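Side-chain contacts in putative lipoprotein (Bacteroides fragilis, PDB 3NQI), which is of unknown function but, as a putative lipoprotein, is probably tethered to a bacterial membrane through a lipid and may bind lipids: residues Val114-Phe119 against Val125-Tyr130; Arg201-Lys206 against Thr210-Ile215. One frame throughout, in Å; residues are numbered along the deposited sequence.

Contact 1 (Val114-Phe119 against Val125-Tyr130)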
ATOM      1  N   VAL A 114       0.475  -1.595 -13.025  1.00 25.45           N
ATOM      2  CA  VAL A 114       0.972  -0.632 -12.101  1.00 24.43           C
ATOM      3  C   VAL A 114       1.850  -1.418 -11.124  1.00 21.39           C
ATOM      4  O   VAL A 114       1.653  -2.623 -10.955  1.00 20.51           O
ATOM      5  CB  VAL A 114      -0.186   0.069 -11.352  1.00 25.26           C
ATOM      6  CG1 VAL A 114      -1.076  -0.968 -10.648  1.00 20.31           C
ATOM      7  CG2 VAL A 114       0.380   1.091 -10.367  1.00 30.07           C
ATOM      8  N   ALA A 115       2.867  -0.742 -10.615  1.00 20.10           N
ATOM      9  CA  ALA A 115       3.901  -1.290  -9.711  1.00 22.18           C
ATOM     10  C   ALA A 115       4.056  -0.339  -8.524  1.00 18.15           C
ATOM     11  O   ALA A 115       3.370   0.712  -8.480  1.00 19.16           O
ATOM     12  CB  ALA A 115       5.238  -1.481 -10.498  1.00 22.38           C
ATOM     13  N   PRO A 116       4.892  -0.670  -7.517  1.00 19.74           N
ATOM     14  CA  PRO A 116       4.966   0.272  -6.397  1.00 19.92           C
ATOM     15  C   PRO A 116       5.299   1.669  -6.883  1.00 20.06           C
ATOM     16  O   PRO A 116       6.136   1.821  -7.782  1.00 17.46           O
ATOM     17  CB  PRO A 116       6.122  -0.280  -5.562  1.00 19.22           C
ATOM     18  CG  PRO A 116       5.984  -1.792  -5.824  1.00 20.01           C
ATOM     19  CD  PRO A 116       5.722  -1.858  -7.271  1.00 19.76           C
ATOM     20  N   PHE A 117       4.618   2.664  -6.328  1.00 18.77           N
ATOM     21  CA  PHE A 117       4.712   4.026  -6.833  1.00 20.45           C
ATOM     22  C   PHE A 117       4.607   5.086  -5.757  1.00 20.52           C
ATOM     23  O   PHE A 117       4.198   4.805  -4.648  1.00 18.41           O
ATOM     24  CB  PHE A 117       3.703   4.280  -7.945  1.00 22.39           C
ATOM     25  CG  PHE A 117       2.255   4.313  -7.490  1.00 19.15           C
ATOM     26  CD1 PHE A 117       1.474   3.170  -7.530  1.00 18.00           C
ATOM     27  CD2 PHE A 117       1.666   5.505  -7.096  1.00 26.08           C
ATOM     28  CE1 PHE A 117       0.144   3.213  -7.119  1.00 20.57           C
ATOM     29  CE2 PHE A 117       0.338   5.559  -6.708  1.00 25.54           C
ATOM     30  CZ  PHE A 117      -0.429   4.428  -6.730  1.00 21.93           C
ATOM     31  N   GLN A 118       4.973   6.314  -6.111  1.00 18.67           N
ATOM     32  CA  GLN A 118       4.949   7.419  -5.204  1.00 19.89           C
ATOM     33  C   GLN A 118       3.641   8.155  -5.340  1.00 20.32           C
ATOM     34  O   GLN A 118       3.269   8.567  -6.428  1.00 19.79           O
ATOM     35  CB  GLN A 118       6.132   8.361  -5.481  1.00 20.73           C
ATOM     36  CG  GLN A 118       6.249   9.454  -4.408  1.00 24.06           C
ATOM     37  CD  GLN A 118       7.344  10.473  -4.625  1.00 25.93           C
ATOM     38  OE1 GLN A 118       8.064  10.432  -5.633  1.00 24.11           O
ATOM     39  NE2 GLN A 118       7.457  11.431  -3.675  1.00 20.83           N
ATOM     40  N   PHE A 119       2.924   8.329  -4.255  1.00 18.85           N
ATOM     41  CA  PHE A 119       1.677   9.121  -4.299  1.00 21.44           C
ATOM     42  C   PHE A 119       1.952  10.622  -4.051  1.00 20.91           C
ATOM     43  O   PHE A 119       1.450  11.518  -4.768  1.00 19.46           O
ATOM     44  CB  PHE A 119       0.680   8.591  -3.261  1.00 20.24           C
ATOM     45  CG  PHE A 119      -0.570   9.386  -3.187  1.00 22.98           C
ATOM     46  CD1 PHE A 119      -1.568   9.186  -4.143  1.00 26.49           C
ATOM     47  CD2 PHE A 119      -0.742  10.378  -2.218  1.00 20.18           C
ATOM     48  CE1 PHE A 119      -2.725   9.957  -4.128  1.00 28.58           C
ATOM     49  CE2 PHE A 119      -1.894  11.153  -2.193  1.00 23.97           C
ATOM     50  CZ  PHE A 119      -2.911  10.911  -3.160  1.00 19.04           C
ATOM     51  N   VAL A 125       2.761   3.768  -2.449  1.00 19.99           N
ATOM     52  CA  VAL A 125       1.700   2.805  -2.627  1.00 17.43           C
ATOM     53  C   VAL A 125       2.209   1.504  -3.237  1.00 19.09           C
ATOM     54  O   VAL A 125       2.909   1.532  -4.245  1.00 16.54           O
ATOM     55  CB  VAL A 125       0.538   3.361  -3.438  1.00 16.77           C
ATOM     56  CG1 VAL A 125      -0.603   2.260  -3.553  1.00 16.22           C
ATOM     57  CG2 VAL A 125      -0.026   4.618  -2.736  1.00 19.01           C
ATOM     58  N   LEU A 126       1.876   0.385  -2.578  1.00 13.31           N
ATOM     59  CA  LEU A 126       2.151  -0.960  -3.133  1.00 16.65           C
ATOM     60  C   LEU A 126       0.899  -1.607  -3.700  1.00 17.62           C
ATOM     61  O   LEU A 126      -0.049  -1.817  -2.997  1.00 16.81           O
ATOM     62  CB  LEU A 126       2.799  -1.865  -2.080  1.00 18.37           C
ATOM     63  CG  LEU A 126       4.297  -1.740  -1.778  1.00 23.11           C
ATOM     64  CD1 LEU A 126       4.722  -0.360  -1.606  1.00 28.80           C
ATOM     65  CD2 LEU A 126       4.627  -2.682  -0.511  1.00 18.71           C
ATOM     66  N   PRO A 127       0.873  -1.909  -5.025  1.00 16.39           N
ATOM     67  CA  PRO A 127      -0.155  -2.844  -5.490  1.00 18.35           C
ATOM     68  C   PRO A 127       0.217  -4.250  -5.064  1.00 22.06           C
ATOM     69  O   PRO A 127       1.359  -4.636  -5.327  1.00 27.73           O
ATOM     70  CB  PRO A 127      -0.083  -2.717  -7.006  1.00 16.97           C
ATOM     71  CG  PRO A 127       0.984  -1.730  -7.291  1.00 19.99           C
ATOM     72  CD  PRO A 127       1.835  -1.599  -6.103  1.00 20.04           C
ATOM     73  N   VAL A 128      -0.615  -4.984  -4.296  1.00 19.73           N
ATOM     74  CA  VAL A 128      -0.284  -6.328  -3.940  1.00 17.30           C
ATOM     75  C   VAL A 128      -1.225  -7.349  -4.659  1.00 19.97           C
ATOM     76  O   VAL A 128      -2.451  -7.192  -4.642  1.00 19.15           O
ATOM     77  CB  VAL A 128      -0.279  -6.557  -2.389  1.00 19.57           C
ATOM     78  CG1 VAL A 128       0.415  -7.873  -2.137  1.00 18.58           C
ATOM     79  CG2 VAL A 128       0.457  -5.432  -1.709  1.00 16.86           C
ATOM     80  N   LEU A 129      -0.630  -8.323  -5.354  1.00 18.25           N
ATOM     81  CA  LEU A 129      -1.331  -9.515  -5.921  1.00 18.68           C
ATOM     82  C   LEU A 129      -0.956 -10.696  -5.002  1.00 22.46           C
ATOM     83  O   LEU A 129       0.219 -11.037  -4.812  1.00 21.02           O
ATOM     84  CB  LEU A 129      -0.974  -9.736  -7.384  1.00 23.61           C
ATOM     85  CG  LEU A 129      -1.840 -10.562  -8.358  1.00 29.37           C
ATOM     86  CD1 LEU A 129      -3.247 -10.014  -8.484  1.00 29.89           C
ATOM     87  CD2 LEU A 129      -1.165 -10.577  -9.720  1.00 27.17           C
ATOM     88  N   TYR A 130      -1.967 -11.266  -4.366  1.00 18.54           N
ATOM     89  CA  TYR A 130      -1.732 -12.285  -3.376  1.00 19.56           C
ATOM     90  C   TYR A 130      -2.842 -13.346  -3.304  1.00 20.35           C
ATOM     91  O   TYR A 130      -3.826 -13.266  -4.010  1.00 22.59           O
ATOM     92  CB  TYR A 130      -1.483 -11.618  -2.052  1.00 20.15           C
ATOM     93  CG  TYR A 130      -2.616 -10.832  -1.440  1.00 20.88           C
ATOM     94  CD1 TYR A 130      -2.961  -9.579  -1.904  1.00 18.47           C
ATOM     95  CD2 TYR A 130      -3.322 -11.328  -0.349  1.00 17.20           C
ATOM     96  CE1 TYR A 130      -4.049  -8.849  -1.360  1.00 20.36           C
ATOM     97  CE2 TYR A 130      -4.380 -10.596   0.231  1.00 20.85           C
ATOM     98  CZ  TYR A 130      -4.720  -9.357  -0.261  1.00 23.75           C
ATOM     99  OH  TYR A 130      -5.734  -8.659   0.300  1.00 26.27           O
TER
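The carbonyl O of Val125 takes two donors from the facing segment. Phe117 N reaches Val125 O at 2.9 Å, in the carbonyl plane. The second is a CH donor: Pro116 CA lies 3.2 Å from Val125 O, a CA-H...O contact. Val125 N returns a bond to Phe117 O at 2.8 Å, with an N-H...O angle of 166°. Phe117 and Val125 thus form an antiparallel hydrogen-bonded pair in the beta hairpin of strands 117-120 and 123-132.

Their side chains lie side by side on the same sheet face. The chi1 of Phe117 (69°) puts CG between its own N and carbonyl carbon. The ring then folds over Val125, whose CB sits 3.8 Å from the Phe117 ring centroid, over one face but displaced toward the rim. This is a CH-pi contact, and Phe117 CZ makes the nearest approach, 3.6 Å from Val125 CB. Ala115 O lies at the ring edge, in plane. Val125 also packs on Phe191 of strand 186-195, which pairs with strand 123-132.

Pro116, just before the first strand, and Pro127, in the second, meet at about a right angle. Neither has an N-H to offer, and here their rings make the contact. Pro116 also touches Tyr238 and Ile240. Pro127 CD presses on the peptide bond before Pro116, with Pro116 N 3.5 Å from Pro127 CD.

Contact 2 (Arg201-Lys206 against Thr210-Ile215); sequences REYTLK and TKPAKI
Tyr203 faces Pro212 where helix 197-207 turns back into strand 214-221. Its CB bond points at the segment 210-215. With chi1 at 157°, CG stands roughly opposite the backbone N, and the ring extends from the helix to the loop ahead of the strand. CD2 comes first, grazing the proline ring. CE2 goes deeper: Tyr203 CE2 is 3.5 Å from Pro212 N, and Tyr203 CE2 is 3.7 Å from Pro212 CD. The peptide link between Lys211 and Pro212 meets the tyrosine ring obliquely. CZ follows, with Pro212 CA and CB alongside it. At the tip, Tyr203 OH lies 3.3 Å from Pro212 CA. The hydroxyl gives its hydrogen bond to the backbone O of Asp163, a residue that is itself a cadmium ligand. A cadmium ion lies about 6 Å from the Tyr203 side chain. Leu166 of strand 165-174 touches both Tyr203 and Pro212.

Thr204 forms the outer side of the contact. Its OG1 is 3.5 Å from Thr210 O, which is only nearby. Its stronger partner is Gln209 O, just before the second segment, and this bond joins the last turns of the helix to the turn that follows. Leu200 O, one helical turn back, is a weak alternative for the same proton.

Within the two segments Tyr203 is met mainly by Pro212 and the peptide link before it. The polar bond at its tip links the ring to the backbone of a metal-binding residue, so the loop, the helix and the Asp163 region are probably fixed relative to one another.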
ATOM      1  N   ARG A 201      12.587  10.716   7.834  1.00 20.66           N
ATOM      2  CA  ARG A 201      13.252  11.492   8.862  0.50 23.19           C
ATOM      3  C   ARG A 201      14.481  10.725   9.399  1.00 23.37           C
ATOM      4  O   ARG A 201      15.575  11.293   9.504  1.00 20.96           O
ATOM      5  CB  ARG A 201      12.271  11.819   9.994  0.50 23.37           C
ATOM      6  CG  ARG A 201      12.679  12.980  10.859  0.50 24.82           C
ATOM      7  CD  ARG A 201      11.907  13.030  12.168  0.50 27.30           C
ATOM      8  NE  ARG A 201      11.741  11.703  12.743  0.50 30.63           N
ATOM      9  CZ  ARG A 201      12.683  10.983  13.346  0.50 25.29           C
ATOM     10  NH1 ARG A 201      13.910  11.412  13.480  0.50 21.79           N
ATOM     11  NH2 ARG A 201      12.379   9.778  13.790  0.50 33.06           N
ATOM     12  N   GLU A 202      14.297   9.438   9.718  1.00 20.88           N
ATOM     13  CA  GLU A 202      15.393   8.587  10.223  1.00 24.43           C
ATOM     14  C   GLU A 202      16.468   8.342   9.191  1.00 21.15           C
ATOM     15  O   GLU A 202      17.639   8.378   9.509  1.00 23.40           O
ATOM     16  CB  GLU A 202      14.892   7.252  10.794  1.00 24.95           C
ATOM     17  CG  GLU A 202      14.369   7.418  12.202  1.00 34.57           C
ATOM     18  CD  GLU A 202      15.478   7.740  13.204  1.00 27.91           C
ATOM     19  OE1 GLU A 202      16.150   6.808  13.677  1.00 49.03           O
ATOM     20  OE2 GLU A 202      15.754   8.890  13.510  1.00 27.88           O
ATOM     21  N   TYR A 203      16.065   8.185   7.945  1.00 21.29           N
ATOM     22  CA  TYR A 203      16.972   8.022   6.844  1.00 20.96           C
ATOM     23  C   TYR A 203      17.865   9.271   6.673  1.00 23.23           C
ATOM     24  O   TYR A 203      19.086   9.196   6.459  1.00 22.19           O
ATOM     25  CB  TYR A 203      16.171   7.760   5.555  1.00 22.24           C
ATOM     26  CG  TYR A 203      16.960   8.119   4.341  1.00 23.04           C
ATOM     27  CD1 TYR A 203      17.911   7.232   3.808  1.00 25.78           C
ATOM     28  CD2 TYR A 203      16.853   9.391   3.771  1.00 24.69           C
ATOM     29  CE1 TYR A 203      18.674   7.611   2.725  1.00 22.50           C
ATOM     30  CE2 TYR A 203      17.606   9.763   2.694  1.00 23.48           C
ATOM     31  CZ  TYR A 203      18.506   8.872   2.151  1.00 23.96           C
ATOM     32  OH  TYR A 203      19.294   9.264   1.058  1.00 22.08           O
ATOM     33  N   THR A 204      17.249  10.446   6.766  1.00 20.97           N
ATOM     34  CA  THR A 204      17.999  11.692   6.755  1.00 21.61           C
ATOM     35  C   THR A 204      18.999  11.811   7.896  1.00 21.01           C
ATOM     36  O   THR A 204      20.132  12.273   7.691  1.00 21.96           O
ATOM     37  CB  THR A 204      17.043  12.942   6.720  1.00 20.82           C
ATOM     38  OG1 THR A 204      16.469  13.007   5.412  1.00 22.97           O
ATOM     39  CG2 THR A 204      17.791  14.238   7.033  1.00 21.35           C
ATOM     40  N   LEU A 205      18.587  11.457   9.104  1.00 21.60           N
ATOM     41  CA  LEU A 205      19.481  11.574  10.242  1.00 23.81           C
ATOM     42  C   LEU A 205      20.693  10.636  10.124  1.00 26.50           C
ATOM     43  O   LEU A 205      21.783  11.041  10.481  1.00 28.37           O
ATOM     44  CB  LEU A 205      18.776  11.328  11.557  1.00 23.79           C
ATOM     45  CG  LEU A 205      17.852  12.466  11.972  1.00 28.17           C
ATOM     46  CD1 LEU A 205      17.009  11.961  13.099  1.00 26.34           C
ATOM     47  CD2 LEU A 205      18.607  13.733  12.341  1.00 24.03           C
ATOM     48  N   LYS A 206      20.509   9.434   9.584  1.00 24.94           N
ATOM     49  CA  LYS A 206      21.619   8.454   9.488  1.00 28.54           C
ATOM     50  C   LYS A 206      22.478   8.666   8.245  1.00 27.23           C
ATOM     51  O   LYS A 206      23.661   8.465   8.290  1.00 29.40           O
ATOM     52  CB  LYS A 206      21.081   7.024   9.464  1.00 29.18           C
ATOM     53  CG  LYS A 206      20.155   6.617  10.582  1.00 38.04           C
ATOM     54  CD  LYS A 206      20.831   6.437  11.900  1.00 47.15           C
ATOM     55  CE  LYS A 206      19.884   5.658  12.837  1.00 53.09           C
ATOM     56  NZ  LYS A 206      20.318   5.644  14.271  1.00 54.81           N
ATOM     57  N   THR A 210      19.240  14.972   2.396  1.00 26.55           N
ATOM     58  CA  THR A 210      17.918  15.621   2.558  1.00 25.66           C
ATOM     59  C   THR A 210      16.771  14.736   2.054  1.00 26.87           C
ATOM     60  O   THR A 210      15.626  14.814   2.530  1.00 23.98           O
ATOM     61  CB  THR A 210      17.838  16.929   1.795  1.00 27.31           C
ATOM     62  OG1 THR A 210      18.021  16.671   0.399  1.00 30.72           O
ATOM     63  CG2 THR A 210      18.913  17.934   2.251  1.00 25.47           C
ATOM     64  N   LYS A 211      17.093  13.859   1.102  1.00 25.26           N
ATOM     65  CA  LYS A 211      16.134  12.940   0.511  1.00 24.19           C
ATOM     66  C   LYS A 211      16.874  11.848  -0.287  1.00 21.96           C
ATOM     67  O   LYS A 211      17.959  12.088  -0.789  1.00 21.82           O
ATOM     68  CB  LYS A 211      15.195  13.676  -0.450  1.00 23.10           C
ATOM     69  CG  LYS A 211      15.895  14.407  -1.558  1.00 26.42           C
ATOM     70  CD  LYS A 211      14.917  14.979  -2.524  1.00 36.08           C
ATOM     71  CE  LYS A 211      15.640  15.692  -3.651  1.00 42.45           C
ATOM     72  NZ  LYS A 211      14.653  16.364  -4.578  1.00 51.08           N
ATOM     73  N   PRO A 212      16.271  10.674  -0.424  1.00 22.38           N
ATOM     74  CA  PRO A 212      16.912   9.625  -1.209  1.00 21.82           C
ATOM     75  C   PRO A 212      16.692   9.898  -2.669  1.00 22.69           C
ATOM     76  O   PRO A 212      15.699  10.549  -2.990  1.00 24.12           O
ATOM     77  CB  PRO A 212      16.148   8.385  -0.811  1.00 20.72           C
ATOM     78  CG  PRO A 212      14.769   8.874  -0.487  1.00 23.69           C
ATOM     79  CD  PRO A 212      14.968  10.245   0.117  1.00 21.49           C
ATOM     80  N   ALA A 213      17.591   9.430  -3.529  1.00 21.83           N
ATOM     81  CA  ALA A 213      17.334   9.432  -4.990  1.00 22.66           C
ATOM     82  C   ALA A 213      16.246   8.382  -5.304  1.00 22.85           C
ATOM     83  O   ALA A 213      15.413   8.584  -6.173  1.00 23.13           O
ATOM     84  CB  ALA A 213      18.617   9.088  -5.768  1.00 23.73           C
ATOM     85  N   LYS A 214      16.250   7.260  -4.593  1.00 23.38           N
ATOM     86  CA  LYS A 214      15.241   6.218  -4.864  1.00 23.60           C
ATOM     87  C   LYS A 214      14.916   5.420  -3.625  1.00 21.88           C
ATOM     88  O   LYS A 214      15.718   5.343  -2.663  1.00 21.20           O
ATOM     89  CB  LYS A 214      15.648   5.352  -6.098  1.00 27.83           C
ATOM     90  CG  LYS A 214      16.745   4.378  -5.881  1.00 36.19           C
ATOM     91  CD  LYS A 214      16.983   3.495  -7.144  1.00 36.18           C
ATOM     92  CE  LYS A 214      18.204   2.608  -6.945  1.00 36.95           C
ATOM     93  NZ  LYS A 214      18.688   1.999  -8.182  1.00 34.35           N
ATOM     94  N   ILE A 215      13.707   4.885  -3.621  1.00 19.53           N
ATOM     95  CA  ILE A 215      13.250   3.968  -2.584  1.00 18.88           C
ATOM     96  C   ILE A 215      13.158   2.592  -3.237  1.00 20.14           C
ATOM     97  O   ILE A 215      12.681   2.444  -4.385  1.00 19.81           O
ATOM     98  CB  ILE A 215      11.881   4.359  -2.008  1.00 18.14           C
ATOM     99  CG1 ILE A 215      11.933   5.805  -1.452  1.00 23.35           C
ATOM    100  CG2 ILE A 215      11.420   3.282  -0.965  1.00 18.75           C
ATOM    101  CD1 ILE A 215      10.552   6.450  -1.058  1.00 21.62           C
TER

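How the contacts relate
Along the chain the two contacts follow in series, neither nested nor crossed. Contact 1 closes first, over a five-residue connection that includes the turn of the hairpin 117-120 and 123-132. The chain then passes through helix 138-145, strands 148-155 and 165-174, helix 178-183 and strand 186-195, which pairs with strand 123-132. Helix 197-207 follows, and contact 2 closes over residues 207-209, the end of the helix and the start of the loop leading to strand 214-221. That strand pairs with 165-174 and 234-241, and the latter also touches Pro116 and Gln118 of contact 1. The contact centres are 21 Å apart and the nearest atoms about 6 Å, without touching.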